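Local coordinates for protein histone-lysine N-methyltransferase, H3 lysine-9 specific SUVH4 (Arabidopsis thaliana, PDB 4QEO) that methylates a lysine of the histone H3 tail using S-adenosyl-L-methionine, binds methylated DNA, and thereby helps maintain DNA methylation and epigenetic silencing in the plant, at residues R68-A73 and A489-P494; D318-R323 and Y374-S379; L467-V472 and V484-A489; Y504-V509 and N527-L532. All blocks are in the same frame, centred on the assembly; numbering follows the deposited sequence.

In the fold
Contacts 1, 2 and 3 form a continuous chain of touching parts, with centres 12 Å apart from contact 1 to contact 2 and 13 Å from contact 2 to contact 3. Contact 1 ties the DNA-binding SRA domain to the SET domain; its loop probably bonds to contact 2 through I492 N and I375 O (2.8 Å). Contact 2 brings in the pre-SET region and meets the hairpin of contact 3, where S379 O lies 2.9 Å from A488 N. Contacts 1 and 3 share A489. Contact 4 stands apart in the post-SET region, its centre 21 Å from that of contact 3, and reaches the cofactor product: the nearest atoms of the L532 side chain and S-adenosyl-L-homocysteine are about 4 Å apart.

Contact 1: residues R68-A73 and A489-P494; sequences RFFSRA and ADNISP. With nucleotides of chain B.
Here the SRA domain meets the SET domain: R68 in strand 68-69 and F70 just after it face the loop after strand 483-488, burying 246 Å², while helix 72-78 begins on the DNA side. Aromatic contact comes first. CB of N491 sits over one face of the F70 ring, 3.4 Å from its centroid and 17° off the ring normal, a CH-pi contact. Ring and amide planes are 40° apart, so the amide is not stacked; its OD1 accepts a hydrogen bond from A377 N. Y374 meets the same ring nearly perpendicularly. An alanine at F70 would remove the ring and, with its packing on N491 and Y374 lost, would probably loosen the domain junction. Van der Waals contact follows at S493, whose OG is 3.3 Å from R68 CD and 3.8 Å from F70 CZ; R68 NH1 lies near OG, but at a poor hydrogen-bonding angle. Polar contact is to DNA, at the helix N-terminus that S71 OG caps through E74 N. R72 NH1 donates to OP1 of DA8 of chain B (3.0 Å), at the guanidinium edge, and backbone R72 N reaches OP1 of DT9 of chain B at 3.0 Å, almost straight at 174°.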
# COMPACT_ATOMS: atom_id res chain seq x y z
N ARG A 68 -8.34 -4.84 -2.09
CA ARG A 68 -8.66 -3.79 -1.13
C ARG A 68 -8.32 -2.40 -1.66
O ARG A 68 -7.18 -2.12 -2.00
CB ARG A 68 -7.92 -4.00 0.17
CG ARG A 68 -8.40 -5.18 0.98
CD ARG A 68 -8.09 -4.93 2.44
NE ARG A 68 -8.76 -5.87 3.33
CZ ARG A 68 -8.18 -6.94 3.86
NH1 ARG A 68 -6.92 -7.22 3.57
NH2 ARG A 68 -8.86 -7.74 4.67
N PHE A 69 -9.32 -1.53 -1.70
CA PHE A 69 -9.13 -0.13 -2.07
C PHE A 69 -9.14 0.68 -0.79
O PHE A 69 -9.88 0.36 0.14
CB PHE A 69 -10.25 0.35 -3.00
CG PHE A 69 -10.22 -0.26 -4.37
CD1 PHE A 69 -9.29 0.16 -5.32
CD2 PHE A 69 -11.14 -1.24 -4.72
CE1 PHE A 69 -9.28 -0.40 -6.60
CE2 PHE A 69 -11.15 -1.80 -5.99
CZ PHE A 69 -10.23 -1.39 -6.93
N PHE A 70 -8.33 1.74 -0.73
CA PHE A 70 -8.20 2.51 0.52
C PHE A 70 -9.02 3.80 0.51
O PHE A 70 -9.04 4.54 1.49
CB PHE A 70 -6.71 2.74 0.85
CG PHE A 70 -5.99 1.46 1.20
CD1 PHE A 70 -5.64 0.55 0.22
CD2 PHE A 70 -5.72 1.14 2.51
CE1 PHE A 70 -5.02 -0.64 0.53
CE2 PHE A 70 -5.08 -0.05 2.83
CZ PHE A 70 -4.74 -0.93 1.84
N SER A 71 -9.73 4.03 -0.59
CA SER A 71 -10.60 5.20 -0.73
C SER A 71 -11.52 5.05 -1.95
O SER A 71 -11.22 4.24 -2.83
CB SER A 71 -9.75 6.47 -0.88
OG SER A 71 -9.13 6.51 -2.17
N ARG A 72 -12.64 5.78 -1.99
CA ARG A 72 -13.49 5.81 -3.19
C ARG A 72 -12.66 6.37 -4.36
O ARG A 72 -12.73 5.89 -5.51
CB ARG A 72 -14.77 6.64 -2.95
CG ARG A 72 -15.83 5.99 -2.01
CD ARG A 72 -16.52 4.74 -2.68
NE ARG A 72 -17.04 5.15 -3.98
CZ ARG A 72 -18.32 5.46 -4.21
NH1 ARG A 72 -19.23 5.33 -3.26
NH2 ARG A 72 -18.67 5.89 -5.41
N ALA A 73 -11.84 7.36 -4.03
CA ALA A 73 -10.98 8.02 -5.02
C ALA A 73 -10.05 7.05 -5.75
O ALA A 73 -9.86 7.17 -6.94
CB ALA A 73 -10.17 9.16 -4.37
N ALA A 489 5.95 1.10 -0.65
CA ALA A 489 5.69 1.56 -2.02
C ALA A 489 4.19 1.59 -2.30
O ALA A 489 3.72 2.28 -3.21
CB ALA A 489 6.39 0.66 -3.02
N ASP A 490 3.45 0.80 -1.54
CA ASP A 490 2.04 0.64 -1.79
C ASP A 490 1.31 0.70 -0.48
O ASP A 490 1.93 0.57 0.58
CB ASP A 490 1.78 -0.73 -2.43
CG ASP A 490 2.59 -0.96 -3.68
OD1 ASP A 490 2.40 -0.19 -4.66
OD2 ASP A 490 3.41 -1.90 -3.70
N ASN A 491 0.00 0.89 -0.53
CA ASN A 491 -0.83 0.64 0.63
C ASN A 491 -0.83 -0.87 0.91
O ASN A 491 -1.18 -1.68 0.05
CB ASN A 491 -2.24 1.17 0.39
CG ASN A 491 -2.28 2.69 0.26
OD1 ASN A 491 -1.67 3.39 1.06
ND2 ASN A 491 -2.97 3.19 -0.76
N ILE A 492 -0.45 -1.24 2.13
CA ILE A 492 -0.28 -2.65 2.48
C ILE A 492 -1.37 -3.06 3.48
O ILE A 492 -1.64 -2.34 4.44
CB ILE A 492 1.15 -2.89 3.06
CG1 ILE A 492 2.19 -2.47 2.01
CG2 ILE A 492 1.33 -4.33 3.48
CD1 ILE A 492 3.62 -2.40 2.51
N SER A 493 -1.99 -4.21 3.23
CA SER A 493 -3.03 -4.72 4.12
C SER A 493 -2.43 -5.63 5.19
O SER A 493 -1.34 -6.17 4.99
CB SER A 493 -4.09 -5.50 3.33
OG SER A 493 -4.82 -4.67 2.45
N PRO A 494 -3.14 -5.82 6.31
CA PRO A 494 -2.68 -6.74 7.36
C PRO A 494 -2.39 -8.16 6.83
O PRO A 494 -3.09 -8.64 5.95
CB PRO A 494 -3.86 -6.78 8.32
CG PRO A 494 -4.49 -5.43 8.17
CD PRO A 494 -4.35 -5.09 6.72
P DA B 8 -20.05 5.89 0.36
OP1 DA B 8 -19.70 4.69 -0.32
OP2 DA B 8 -19.66 6.06 1.72
O5' DA B 8 -19.34 6.99 -0.51
C5' DA B 8 -19.19 8.31 -0.02
C4' DA B 8 -17.78 8.78 -0.22
O4' DA B 8 -17.77 10.21 -0.25
C3' DA B 8 -16.85 8.42 0.92
O3' DA B 8 -15.51 8.35 0.44
C2' DA B 8 -17.12 9.53 1.92
C1' DA B 8 -17.54 10.71 1.05
N9 DA B 8 -18.74 11.43 1.46
C8 DA B 8 -19.87 10.95 2.06
N7 DA B 8 -20.79 11.86 2.25
C5 DA B 8 -20.23 13.02 1.73
C6 DA B 8 -20.70 14.33 1.63
N6 DA B 8 -21.90 14.73 2.05
N1 DA B 8 -19.90 15.24 1.05
C2 DA B 8 -18.69 14.85 0.63
N3 DA B 8 -18.14 13.65 0.66
C4 DA B 8 -18.97 12.76 1.23
P DT B 9 -14.28 7.84 1.24
OP1 DT B 9 -13.25 7.52 0.33
OP2 DT B 9 -14.74 6.86 2.18
O5' DT B 9 -13.86 9.13 2.04
C5' DT B 9 -13.23 10.23 1.38
C4' DT B 9 -13.18 11.46 2.26
O4' DT B 9 -14.48 12.02 2.40
C3' DT B 9 -12.69 11.24 3.69
O3' DT B 9 -11.32 11.58 3.78
C2' DT B 9 -13.53 12.19 4.52
C1' DT B 9 -14.47 12.85 3.53
N1 DT B 9 -15.85 13.00 3.97
C2 DT B 9 -16.44 14.24 3.88
O2 DT B 9 -15.84 15.23 3.51
N3 DT B 9 -17.75 14.27 4.26
C4 DT B 9 -18.51 13.22 4.70
O4 DT B 9 -19.68 13.39 4.99
C5 DT B 9 -17.84 11.94 4.75
C7 DT B 9 -18.59 10.74 5.23
C6 DT B 9 -16.56 11.90 4.37

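Contact 2: residues D318-R323 and Y374-S379; sequences DLNDGR and YIPAGS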
# COMPACT_ATOMS: atom_id res chain seq x y z
N ASP A 318 3.16 15.87 6.24
CA ASP A 318 2.78 15.63 7.62
C ASP A 318 1.43 14.94 7.69
O ASP A 318 0.43 15.56 8.03
CB ASP A 318 2.71 16.96 8.39
CG ASP A 318 2.47 16.76 9.87
OD1 ASP A 318 2.63 15.61 10.34
OD2 ASP A 318 2.14 17.74 10.57
N LEU A 319 1.42 13.66 7.38
CA LEU A 319 0.18 12.91 7.33
C LEU A 319 0.47 11.53 7.88
O LEU A 319 1.48 10.91 7.53
CB LEU A 319 -0.31 12.82 5.88
CG LEU A 319 -1.55 11.97 5.60
CD1 LEU A 319 -2.78 12.58 6.26
CD2 LEU A 319 -1.76 11.80 4.09
N ASN A 320 -0.40 11.04 8.76
CA ASN A 320 -0.22 9.72 9.35
C ASN A 320 1.19 9.61 9.96
O ASN A 320 1.87 8.61 9.76
CB ASN A 320 -0.42 8.61 8.30
CG ASN A 320 -1.75 8.71 7.56
OD1 ASN A 320 -1.84 8.39 6.37
ND2 ASN A 320 -2.79 9.14 8.26
N ASP A 321 1.62 10.66 10.65
CA ASP A 321 2.93 10.70 11.29
C ASP A 321 4.10 10.77 10.32
O ASP A 321 5.24 10.51 10.69
CB ASP A 321 3.12 9.55 12.28
CG ASP A 321 2.19 9.64 13.46
OD1 ASP A 321 2.07 10.75 14.03
OD2 ASP A 321 1.57 8.62 13.82
N GLY A 322 3.81 11.12 9.06
CA GLY A 322 4.86 11.41 8.10
C GLY A 322 4.93 10.38 6.98
O GLY A 322 5.10 9.19 7.23
N ARG A 323 4.80 10.85 5.74
CA ARG A 323 4.82 9.97 4.58
C ARG A 323 5.70 10.56 3.48
O ARG A 323 5.63 11.76 3.18
CB ARG A 323 3.40 9.70 4.06
CG ARG A 323 2.61 8.69 4.92
CD ARG A 323 1.10 8.69 4.63
NE ARG A 323 0.79 8.13 3.31
CZ ARG A 323 -0.45 7.97 2.83
NH1 ARG A 323 -1.51 8.31 3.57
NH2 ARG A 323 -0.64 7.45 1.62
N TYR A 374 -2.67 -1.91 8.75
CA TYR A 374 -2.54 -1.23 7.48
C TYR A 374 -1.31 -0.33 7.45
O TYR A 374 -1.03 0.37 8.42
CB TYR A 374 -3.81 -0.42 7.20
CG TYR A 374 -4.99 -1.30 6.83
CD1 TYR A 374 -5.13 -1.80 5.54
CD2 TYR A 374 -5.97 -1.64 7.76
CE1 TYR A 374 -6.20 -2.60 5.19
CE2 TYR A 374 -7.04 -2.44 7.42
CZ TYR A 374 -7.15 -2.93 6.14
OH TYR A 374 -8.22 -3.73 5.79
N ILE A 375 -0.56 -0.39 6.35
CA ILE A 375 0.59 0.49 6.13
C ILE A 375 0.36 1.40 4.91
O ILE A 375 0.33 0.92 3.77
CB ILE A 375 1.89 -0.30 5.94
CG1 ILE A 375 2.14 -1.20 7.16
CG2 ILE A 375 3.06 0.64 5.71
CD1 ILE A 375 3.40 -2.03 7.06
N PRO A 376 0.17 2.70 5.14
CA PRO A 376 -0.06 3.63 4.03
C PRO A 376 1.19 3.79 3.16
O PRO A 376 2.31 3.77 3.68
CB PRO A 376 -0.39 4.96 4.72
CG PRO A 376 -0.82 4.56 6.11
CD PRO A 376 0.02 3.37 6.45
N ALA A 377 0.99 3.95 1.86
CA ALA A 377 2.09 4.17 0.92
C ALA A 377 2.86 5.43 1.30
O ALA A 377 2.26 6.47 1.52
CB ALA A 377 1.54 4.30 -0.50
N GLY A 378 4.18 5.32 1.36
CA GLY A 378 5.02 6.44 1.75
C GLY A 378 5.46 6.37 3.20
O GLY A 378 6.33 7.12 3.61
N SER A 379 4.87 5.46 3.97
CA SER A 379 5.23 5.33 5.38
C SER A 379 6.57 4.65 5.47
O SER A 379 6.85 3.71 4.71
CB SER A 379 4.18 4.52 6.16
OG SER A 379 2.90 5.13 6.14
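The guanidinium of R323 carries this contact. On one face lies CB of P376, 3.5 Å above the plane and over its centre, the two side chains crossing at about a right angle. At the edge, near the plane, is the carbonyl O of A377, which accepts from NE of R323 at 2.8 Å and, weakly, from NH2 of R323 at 3.1 Å. NE approaches from above the carbonyl plane of A377. At the next corner NH1 of R323 donates to OD1 of N320 (2.8 Å), nearly along the C=O axis at 163°. Bonds at two corners and a proline over the face should together fix the rotation of the group; the bend at chi3 (70°) puts it there.

Two beta turns present these acceptors. L319 to G322 is a type I' turn, closed by G322 N donating to L319 O at 2.8 Å. P376 to S379 is a type II turn in which P376 O accepts from both S379 N and S379 OG. Its third residue, G378, has phi 100°, an angle that calls for glycine; a CB there would also lie 3.3 Å from CB of R323. R323 CA instead approaches G378 O at 3.4 Å, a CA-H...O contact. The buried G322 O has no partner in the model.

This junction joins pre-SET to SET against helix 10-30, whose Y25 and L26 touch L319, L26 also touching R323 and N22 touching A377. Segment 318-323 connects strands 316-317 and 323-324, closed by the R323-V317 backbone bond; 374-379 runs into strand 380-383, and G378 bonds to L324 and to A488 at the end of strand 483-488.

Contact 3: residues L467-V472 and V484-A489; sequences LFVQCV and VVLFAA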
# COMPACT_ATOMS: atom_id res chain seq x y z
N LEU A 467 7.62 -2.84 -0.81
CA LEU A 467 8.53 -1.84 -0.24
C LEU A 467 9.58 -1.40 -1.27
O LEU A 467 9.84 -2.08 -2.26
CB LEU A 467 9.26 -2.39 1.00
CG LEU A 467 8.41 -2.99 2.13
CD1 LEU A 467 9.31 -3.48 3.27
CD2 LEU A 467 7.41 -1.97 2.63
N PHE A 468 10.19 -0.25 -1.00
CA PHE A 468 11.34 0.18 -1.78
C PHE A 468 12.40 0.80 -0.86
O PHE A 468 12.10 1.23 0.26
CB PHE A 468 10.94 1.14 -2.89
CG PHE A 468 10.55 2.52 -2.42
CD1 PHE A 468 9.26 2.77 -1.99
CD2 PHE A 468 11.47 3.56 -2.45
CE1 PHE A 468 8.89 4.05 -1.58
CE2 PHE A 468 11.12 4.83 -2.04
CZ PHE A 468 9.82 5.08 -1.60
N VAL A 469 13.63 0.79 -1.37
CA VAL A 469 14.80 1.30 -0.68
C VAL A 469 15.02 2.77 -0.99
O VAL A 469 15.09 3.16 -2.16
CB VAL A 469 16.07 0.54 -1.11
CG1 VAL A 469 17.32 1.29 -0.68
CG2 VAL A 469 16.06 -0.87 -0.55
N GLN A 470 15.14 3.58 0.05
CA GLN A 470 15.39 5.00 -0.08
C GLN A 470 16.65 5.39 0.69
O GLN A 470 16.75 5.14 1.91
CB GLN A 470 14.18 5.79 0.43
CG GLN A 470 14.39 7.28 0.39
CD GLN A 470 14.55 7.79 -1.02
OE1 GLN A 470 13.64 7.69 -1.84
NE2 GLN A 470 15.73 8.34 -1.31
N CYS A 471 17.61 5.98 -0.02
CA CYS A 471 18.81 6.50 0.64
C CYS A 471 18.50 7.80 1.35
O CYS A 471 17.88 8.70 0.79
CB CYS A 471 19.95 6.71 -0.37
SG CYS A 471 20.74 5.16 -0.92
N VAL A 472 18.93 7.89 2.61
CA VAL A 472 18.67 9.07 3.42
C VAL A 472 19.98 9.56 4.06
O VAL A 472 20.72 8.76 4.63
CB VAL A 472 17.67 8.76 4.56
CG1 VAL A 472 17.45 9.99 5.43
CG2 VAL A 472 16.36 8.23 4.00
N VAL A 484 20.09 3.60 4.91
CA VAL A 484 19.28 2.83 3.99
C VAL A 484 17.94 2.56 4.63
O VAL A 484 17.87 1.85 5.63
CB VAL A 484 19.96 1.48 3.67
CG1 VAL A 484 19.05 0.61 2.80
CG2 VAL A 484 21.30 1.72 3.01
N VAL A 485 16.87 3.14 4.08
CA VAL A 485 15.56 3.07 4.72
C VAL A 485 14.48 2.44 3.82
O VAL A 485 14.29 2.82 2.67
CB VAL A 485 15.09 4.47 5.21
CG1 VAL A 485 13.76 4.37 5.93
CG2 VAL A 485 16.14 5.09 6.14
N LEU A 486 13.76 1.47 4.36
CA LEU A 486 12.67 0.81 3.67
C LEU A 486 11.36 1.55 3.93
O LEU A 486 10.94 1.74 5.10
CB LEU A 486 12.55 -0.65 4.13
CG LEU A 486 13.76 -1.51 3.74
CD1 LEU A 486 13.71 -2.87 4.42
CD2 LEU A 486 13.83 -1.68 2.23
N PHE A 487 10.77 1.98 2.81
CA PHE A 487 9.48 2.67 2.77
C PHE A 487 8.43 1.81 2.06
O PHE A 487 8.74 1.05 1.14
CB PHE A 487 9.64 3.98 2.00
CG PHE A 487 10.26 5.09 2.81
CD1 PHE A 487 11.64 5.26 2.84
CD2 PHE A 487 9.46 5.97 3.53
CE1 PHE A 487 12.21 6.28 3.57
CE2 PHE A 487 10.03 7.00 4.26
CZ PHE A 487 11.41 7.15 4.29
N ALA A 488 7.17 1.94 2.48
CA ALA A 488 6.09 1.27 1.77
C ALA A 488 5.90 1.91 0.40
O ALA A 488 5.71 3.13 0.30
CB ALA A 488 4.79 1.34 2.59
N ALA A 489 5.95 1.10 -0.65
CA ALA A 489 5.69 1.56 -2.02
C ALA A 489 4.19 1.59 -2.30
O ALA A 489 3.72 2.28 -3.21
CB ALA A 489 6.39 0.66 -3.02
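Strands 467-473 and 483-488 form an antiparallel beta hairpin of the SET domain; the axes of segments 467-472 and 484-488 come within 4.6 Å, their N-to-C directions 144° apart, a marked twist. F468 and F487 are a hydrogen-bonded pair: F468 N lies 2.9 Å from F487 O and F487 N 3.0 Å from F468 O, both nearly along the C=O axes. Q470 and V485 repeat the pattern two residues on, with V469 and L486 as the non-hydrogen-bonded pair between.

One face holds F468, Q470, V485 and F487. CG of F468 takes the crowded position between backbone N and carbonyl carbon (chi1 73°), which brings its ring against the partner strand: CB of F487 stands over its face, 4.0 Å from the centroid and 29° off the normal, a CH-pi contact. CB of A489 meets the ring edge, 3.7 Å from CD1 of F468. A basic side chain of the bound peptide makes a cation-pi contact with F468. CD1 of F487 lies 3.5 Å from CB of Q470, whose NE2 donates to R328 O and to C471 O. On the other face CG2 of V469 meets CD2 of L486 at 3.7 Å.

L324 of strand 323-324 packs against F468, Q470 and F487, and Y500 of strand 499-500 against V469 and L486. Strand 331-332 flanks 467-473 in parallel, and strand 380-383 flanks 483-488 antiparallel.

Contact 4: residues Y504-V509 and N527-L532; sequences YALDSV and NCRKRL. With ZN (zinc ion), chain I.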
# COMPACT_ATOMS: atom_id res chain seq x y z
N TYR A 504 19.69 -8.13 -7.48
CA TYR A 504 20.87 -8.82 -7.99
C TYR A 504 20.67 -9.06 -9.48
O TYR A 504 19.61 -9.53 -9.90
CB TYR A 504 21.08 -10.17 -7.30
CG TYR A 504 21.35 -10.10 -5.81
CD1 TYR A 504 22.22 -9.15 -5.29
CD2 TYR A 504 20.74 -10.99 -4.94
CE1 TYR A 504 22.47 -9.09 -3.93
CE2 TYR A 504 20.98 -10.93 -3.58
CZ TYR A 504 21.85 -9.98 -3.08
OH TYR A 504 22.09 -9.91 -1.72
N ALA A 505 21.67 -8.72 -10.28
CA ALA A 505 21.63 -9.00 -11.71
C ALA A 505 21.83 -10.50 -11.94
O ALA A 505 22.54 -11.15 -11.18
CB ALA A 505 22.68 -8.20 -12.45
N LEU A 506 21.20 -11.02 -12.98
CA LEU A 506 21.30 -12.43 -13.32
C LEU A 506 22.76 -12.84 -13.52
O LEU A 506 23.56 -12.07 -14.06
CB LEU A 506 20.49 -12.72 -14.59
CG LEU A 506 19.68 -14.02 -14.66
CD1 LEU A 506 18.27 -13.75 -15.17
CD2 LEU A 506 20.37 -15.04 -15.56
N ASP A 507 23.11 -14.04 -13.06
CA ASP A 507 24.46 -14.58 -13.18
C ASP A 507 25.51 -13.67 -12.53
O ASP A 507 26.59 -13.47 -13.09
CB ASP A 507 24.83 -14.82 -14.65
CG ASP A 507 23.84 -15.73 -15.37
OD1 ASP A 507 23.39 -16.72 -14.77
OD2 ASP A 507 23.52 -15.44 -16.55
N SER A 508 25.21 -13.14 -11.35
CA SER A 508 26.11 -12.18 -10.70
C SER A 508 27.27 -12.80 -9.94
O SER A 508 28.37 -12.24 -9.90
CB SER A 508 25.33 -11.24 -9.77
OG SER A 508 24.98 -10.04 -10.43
N VAL A 509 27.04 -13.96 -9.32
CA VAL A 509 28.07 -14.56 -8.47
C VAL A 509 28.77 -15.76 -9.11
O VAL A 509 28.14 -16.64 -9.70
CB VAL A 509 27.52 -14.91 -7.07
CG1 VAL A 509 26.06 -15.24 -7.15
CG2 VAL A 509 28.30 -16.04 -6.42
N ASN A 527 5.33 -12.90 -12.21
CA ASN A 527 6.41 -12.64 -13.17
C ASN A 527 7.77 -12.73 -12.48
O ASN A 527 8.51 -11.74 -12.38
CB ASN A 527 6.23 -11.27 -13.83
CG ASN A 527 4.78 -10.98 -14.20
OD1 ASN A 527 4.27 -9.90 -13.93
ND2 ASN A 527 4.12 -11.96 -14.81
N CYS A 528 8.10 -13.93 -12.03
CA CYS A 528 9.16 -14.16 -11.06
C CYS A 528 10.61 -14.13 -11.58
O CYS A 528 11.54 -14.04 -10.79
CB CYS A 528 8.88 -15.49 -10.35
SG CYS A 528 10.07 -16.02 -9.09
N ARG A 529 10.82 -14.25 -12.89
CA ARG A 529 12.18 -14.41 -13.43
C ARG A 529 13.00 -15.54 -12.76
O ARG A 529 14.15 -15.80 -13.14
CB ARG A 529 12.95 -13.07 -13.50
CG ARG A 529 13.75 -12.67 -12.25
CD ARG A 529 15.26 -12.82 -12.46
NE ARG A 529 15.95 -11.54 -12.64
CZ ARG A 529 16.68 -10.94 -11.71
NH1 ARG A 529 16.84 -11.50 -10.52
NH2 ARG A 529 17.27 -9.78 -11.97
N LYS A 530 12.40 -16.19 -11.76
CA LYS A 530 12.85 -17.46 -11.18
C LYS A 530 14.23 -17.51 -10.50
O LYS A 530 14.66 -18.56 -10.03
CB LYS A 530 12.72 -18.59 -12.21
CG LYS A 530 11.37 -18.62 -12.91
CD LYS A 530 10.21 -18.77 -11.93
CE LYS A 530 10.01 -20.22 -11.51
NZ LYS A 530 8.89 -20.37 -10.54
N ARG A 531 14.92 -16.37 -10.44
CA ARG A 531 16.27 -16.36 -9.89
C ARG A 531 16.55 -15.12 -9.05
O ARG A 531 16.25 -14.00 -9.46
CB ARG A 531 17.30 -16.44 -11.03
CG ARG A 531 17.29 -17.76 -11.80
CD ARG A 531 18.11 -17.66 -13.06
NE ARG A 531 19.51 -17.37 -12.78
CZ ARG A 531 20.47 -18.29 -12.69
NH1 ARG A 531 20.17 -19.57 -12.87
NH2 ARG A 531 21.72 -17.93 -12.43
N LEU A 532 17.11 -15.33 -7.86
CA LEU A 532 17.66 -14.23 -7.07
C LEU A 532 18.88 -13.70 -7.81
O LEU A 532 19.03 -12.49 -8.00
CB LEU A 532 18.07 -14.70 -5.66
CG LEU A 532 17.02 -14.74 -4.54
CD1 LEU A 532 17.62 -14.28 -3.21
CD2 LEU A 532 15.82 -13.90 -4.90
ZN ZN I . 10.71 -14.14 -7.75
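The post-SET zinc site supplies one side of this contact: SG of C528 binds the ion at 2.4 Å, and C463, C521 and C523 complete the site. The other side is the segment Y504-V509, with a type II turn from A505 to S508 whose S508 OG bonds to A505 O.

Two arginines bridge the sides. R529 donates through NH2 to the carbonyl O of Y504 at 3.1 Å, in the carbonyl plane, and weakly through NH1. The same NH1 holds R531 O at 2.8 Å, in the guanidinium plane, so R529 clamps its own loop while reaching across; L506 N lies over one face of its guanidinium. R531, bent at chi3, forms a salt bridge: NH2 of R531 lies 3.1 Å from OD1 of D507. Carboxylate and guanidinium planes are 65° apart and the oxygen is well out of the guanidinium plane, so this attraction is of charges alone; NH2 bonds to Y533 O. NE of R531 is buried with no partner in the model, 3.7 Å from CD2 of L506. An alanine at R531 would remove the salt bridge and the bond to Y533 O, and would probably weaken the hold on D507 and L506.

L532 O lies 3.2 Å from CB of Y504 and near the plane of its ring, at the edge, with CD2 of Y504 at 3.8 Å; the L532 side chain lines the cofactor side.

Strand 516-517 packs on both segments: V516 touches D507 and R531, and K517 shares a backbone hydrogen bond with V509. Backbone bonds of L532 with L519 and K530 with C521 tie the earlier part of the loop to 527-532.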